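Local coordinates for protein glutamate racemase (Francisella tularensis subsp. tularensis, PDB 3OUT) that belongs to the Asp/Glu/hydantoin racemase family of alpha/beta enzymes and carries D-glutamic acid in a ligand pocket, at residues R246-G249 with E250-L253; G19-I22 with V23-L26. All coordinates share one frame; numbering follows the deposited sequence.

Interaction 1 of 2, residues R246-G249 with E250-L253; sequences RSVG and EMFL
R246 and E250 form an i to i+4 salt bridge along helix 245-253, at the face where a second subunit packs. R246 NH1 lies 2.8 Å from E250 OE1, with the acid at the guanidinium edge, close to its plane. The carboxylate is met from above its own plane, and the two planes stand 63° apart. R246 starts with CG anti to the backbone N (chi1 -159°), then bends at chi2 and chi3, which carries its CD beside the acid, 3.1 Å from E250 OE1. E250 OE2 accepts from M257 N and makes a salt bridge to R246 NH2 of the second subunit, so the carboxylate is held from within its own chain and across the interface.

Half a turn on, F252 turns the edge of its ring to the carbonyl one turn back, CD1 3.4 Å from V248 O, while V248 CG1 lies 4.3 Å from M251 CE, the selenomethionine methyl. G249 O takes L253 N at 3.0 Å and, weakly, F252 N.

The helix links strand 234-238 to strand 259-262; L253 packs on helix 20-29, M251 and F252 reach I153 of helix 149-154, and the F252 ring meets that of H188 of the D-glutamic acid pocket.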
loop_
_atom_site.group_PDB
_atom_site.type_symbol
_atom_site.label_atom_id
_atom_site.label_comp_id
_atom_site.label_asym_id
_atom_site.label_seq_id
_atom_site.Cartn_x
_atom_site.Cartn_y
_atom_site.Cartn_z
ATOM N N ARG B 246 -16.754 -5.412 -12.470
ATOM C CA ARG B 246 -18.033 -6.106 -12.412
ATOM C C ARG B 246 -18.121 -7.122 -13.508
ATOM O O ARG B 246 -18.371 -8.311 -13.250
ATOM C CB ARG B 246 -19.174 -5.096 -12.520
ATOM C CG ARG B 246 -20.513 -5.594 -11.992
ATOM C CD ARG B 246 -21.233 -6.599 -12.881
ATOM N NE ARG B 246 -21.408 -6.162 -14.274
ATOM C CZ ARG B 246 -21.702 -6.965 -15.305
ATOM N NH1 ARG B 246 -21.847 -8.288 -15.136
ATOM N NH2 ARG B 246 -21.823 -6.444 -16.537
ATOM N N SER B 247 -17.889 -6.688 -14.732
ATOM C CA SER B 247 -18.078 -7.570 -15.876
ATOM C C SER B 247 -17.046 -8.699 -15.942
ATOM O O SER B 247 -17.400 -9.831 -16.204
ATOM C CB SER B 247 -18.126 -6.758 -17.165
ATOM O OG SER B 247 -16.877 -6.181 -17.465
ATOM N N VAL B 248 -15.776 -8.395 -15.697
ATOM C CA VAL B 248 -14.749 -9.441 -15.809
ATOM C C VAL B 248 -14.876 -10.402 -14.613
ATOM O O VAL B 248 -14.776 -11.625 -14.788
ATOM C CB VAL B 248 -13.338 -8.856 -16.011
ATOM C CG1 VAL B 248 -12.286 -9.971 -16.095
ATOM C CG2 VAL B 248 -13.279 -7.991 -17.245
ATOM N N GLY B 249 -15.134 -9.890 -13.412
ATOM C CA GLY B 249 -15.277 -10.774 -12.257
ATOM C C GLY B 249 -16.442 -11.730 -12.399
ATOM O O GLY B 249 -16.343 -12.894 -12.081
ATOM N N GLU B 250 -17.581 -11.211 -12.863
ATOM C CA GLU B 250 -18.792 -12.014 -12.966
ATOM C C GLU B 250 -18.700 -13.006 -14.113
ATOM O O GLU B 250 -19.399 -14.016 -14.075
ATOM C CB GLU B 250 -20.042 -11.131 -13.014
ATOM C CG GLU B 250 -20.248 -10.433 -11.679
ATOM C CD GLU B 250 -21.511 -9.576 -11.619
ATOM O OE1 GLU B 250 -22.268 -9.478 -12.618
ATOM O OE2 GLU B 250 -21.722 -8.982 -10.550
HETATM N N MSE B 251 -17.795 -12.771 -15.067
HETATM C CA MSE B 251 -17.439 -13.808 -16.095
HETATM C C MSE B 251 -16.902 -15.078 -15.410
HETATM O O MSE B 251 -17.257 -16.181 -15.808
HETATM C CB MSE B 251 -16.448 -13.266 -17.128
HETATM C CG MSE B 251 -16.087 -14.226 -18.243
HETATM SE SE MSE B 251 -14.714 -13.593 -19.464
HETATM C CE MSE B 251 -13.101 -13.543 -18.318
ATOM N N PHE B 252 -16.129 -14.913 -14.333
ATOM C CA PHE B 252 -15.593 -16.041 -13.569
ATOM C C PHE B 252 -16.597 -16.566 -12.584
ATOM O O PHE B 252 -16.674 -17.777 -12.388
ATOM C CB PHE B 252 -14.309 -15.641 -12.816
ATOM C CG PHE B 252 -13.109 -15.538 -13.713
ATOM C CD1 PHE B 252 -12.757 -14.345 -14.280
ATOM C CD2 PHE B 252 -12.360 -16.655 -14.024
ATOM C CE1 PHE B 252 -11.671 -14.220 -15.105
ATOM C CE2 PHE B 252 -11.248 -16.539 -14.871
ATOM C CZ PHE B 252 -10.921 -15.324 -15.419
ATOM N N LEU B 253 -17.332 -15.671 -11.931
ATOM C CA LEU B 253 -18.251 -16.082 -10.840
ATOM C C LEU B 253 -19.485 -16.763 -11.412
ATOM O O LEU B 253 -20.017 -17.680 -10.821
ATOM C CB LEU B 253 -18.683 -14.872 -10.008
ATOM C CG LEU B 253 -19.625 -15.158 -8.821
ATOM C CD1 LEU B 253 -18.994 -16.143 -7.833
ATOM C CD2 LEU B 253 -19.947 -13.851 -8.130
#

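Interaction 2 of 2, residues G19-I22 with V23-L26; sequences GLTI and VKNL
I22 O accepts L26 N at 2.8 Å with an N-H...O angle of 162°, the shortest backbone bond in this early part of helix 20-29. N25 N to T21 O (2.9 Å) and K24 N to L20 O (3.2 Å) complete an i to i+4 series, and just before it I22 N bonds to G19 O. G19, whose N is hydrogen-bonded to D14 OD2, sits at the pocket end of the segment, about 7 Å from the bound D-glutamic acid.

On the buried side, the I22 CG2 methyl lies anti to the backbone N, which places it 3.9 Å from L26 CD1, the two side chains slanting across each other. L20 CD2 makes a looser apolar contact with V23 CG2. I22, V23 and L26 rest on V12 of strand 10-14; L20 and V23 reach Y37 of strand 35-39, and these two strands flank the helix in a beta-alpha-beta unit.

On another side, in the conformer given here of the two modelled for T21, T21 and K24 run alongside one another in the same direction. K24 bends at chi3 (79°), setting NZ 3.8 Å from T21 CG2. A water accepts from K24 NZ at 2.8 Å and also meets T21 OG1. The N25 amide lies over the same methyl, ND2 3.7 Å from T21 CG2, and packs against S208 and S212 of helix 208-221.

Aliphatic branches thus face the sheet, while the polar ones turn to helix 208-221 and a water; the K24 ammonium hands that water a hydrogen bond, which would help it to keep its charge.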
loop_
_atom_site.group_PDB
_atom_site.type_symbol
_atom_site.label_atom_id
_atom_site.label_comp_id
_atom_site.label_asym_id
_atom_site.label_seq_id
_atom_site.Cartn_x
_atom_site.Cartn_y
_atom_site.Cartn_z
ATOM N N GLY B 19 -9.951 -15.946 -8.926
ATOM C CA GLY B 19 -10.350 -16.747 -7.754
ATOM C C GLY B 19 -11.839 -16.803 -7.502
ATOM O O GLY B 19 -12.277 -17.541 -6.625
ATOM N N LEU B 20 -12.618 -15.981 -8.212
ATOM C CA LEU B 20 -14.076 -15.975 -8.084
ATOM C C LEU B 20 -14.653 -17.342 -8.503
ATOM O O LEU B 20 -15.738 -17.706 -8.060
ATOM C CB LEU B 20 -14.710 -14.825 -8.885
ATOM C CG LEU B 20 -14.440 -13.466 -8.244
ATOM C CD1 LEU B 20 -14.662 -12.335 -9.206
ATOM C CD2 LEU B 20 -15.358 -13.340 -6.964
ATOM N N THR B 21 -13.938 -18.083 -9.342
ATOM C CA THR B 21 -14.380 -19.423 -9.682
ATOM C C THR B 21 -14.503 -20.333 -8.456
ATOM O O THR B 21 -15.409 -21.179 -8.420
ATOM C CB THR B 21 -13.489 -20.073 -10.723
ATOM O OG1 THR B 21 -13.647 -19.379 -11.972
ATOM C CG2 THR B 21 -13.857 -21.545 -10.864
ATOM N N ILE B 22 -13.626 -20.159 -7.458
ATOM C CA ILE B 22 -13.681 -20.966 -6.209
ATOM C C ILE B 22 -14.971 -20.649 -5.462
ATOM O O ILE B 22 -15.580 -21.529 -4.834
ATOM C CB ILE B 22 -12.469 -20.707 -5.276
ATOM C CG1 ILE B 22 -11.204 -21.304 -5.898
ATOM C CG2 ILE B 22 -12.709 -21.246 -3.847
ATOM C CD1 ILE B 22 -10.989 -22.760 -5.607
ATOM N N VAL B 23 -15.407 -19.386 -5.499
ATOM C CA VAL B 23 -16.668 -19.024 -4.876
ATOM C C VAL B 23 -17.829 -19.795 -5.536
ATOM O O VAL B 23 -18.678 -20.385 -4.859
ATOM C CB VAL B 23 -16.887 -17.487 -4.928
ATOM C CG1 VAL B 23 -18.237 -17.132 -4.305
ATOM C CG2 VAL B 23 -15.763 -16.805 -4.152
ATOM N N LYS B 24 -17.831 -19.801 -6.864
ATOM C CA LYS B 24 -18.793 -20.540 -7.663
ATOM C C LYS B 24 -18.789 -22.040 -7.242
ATOM O O LYS B 24 -19.846 -22.653 -6.987
ATOM C CB LYS B 24 -18.489 -20.347 -9.150
ATOM C CG LYS B 24 -19.353 -21.186 -10.115
ATOM C CD LYS B 24 -18.731 -21.257 -11.518
ATOM C CE LYS B 24 -17.566 -22.280 -11.606
ATOM N NZ LYS B 24 -16.902 -22.371 -12.967
ATOM N N ASN B 25 -17.599 -22.603 -7.148
ATOM C CA ASN B 25 -17.470 -24.011 -6.839
ATOM C C ASN B 25 -18.030 -24.291 -5.452
ATOM O O ASN B 25 -18.706 -25.197 -5.229
ATOM C CB ASN B 25 -16.008 -24.468 -6.910
ATOM C CG ASN B 25 -15.446 -24.501 -8.330
ATOM O OD1 ASN B 25 -16.128 -24.739 -9.271
ATOM N ND2 ASN B 25 -14.198 -24.323 -8.427
ATOM N N LEU B 26 -17.670 -23.437 -4.513
ATOM C CA LEU B 26 -18.132 -23.604 -3.140
ATOM C C LEU B 26 -19.636 -23.519 -3.045
ATOM O O LEU B 26 -20.229 -24.232 -2.317
ATOM C CB LEU B 26 -17.475 -22.611 -2.145
ATOM C CG LEU B 26 -15.977 -22.764 -1.907
ATOM C CD1 LEU B 26 -15.450 -21.605 -1.076
ATOM C CD2 LEU B 26 -15.594 -24.080 -1.250
HETATM O O HOH W 1 -15.899 -19.935 -13.881
#

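Overall arrangement
From the N terminus, interaction 2 comes first, at the start of helix 20-29 just after strand 10-14; interaction 1 follows more than 200 residues later, on helix 245-253. Each is a local contact along one continuous piece of chain, so neither closes a loop; they stand in series, without nesting or crossing. Their centres are 11 Å apart and the two helices touch: L253 CD1 comes 3.6 Å from L20 O, and G249 O packs 3.4 Å from L20 CD1. This joins the first beta-alpha-beta unit to the last one on the same six-stranded parallel sheet. Both contacts approach the bound D-glutamic acid, interaction 2 through G19 and interaction 1 through the F252 side chain, about 8 Å away.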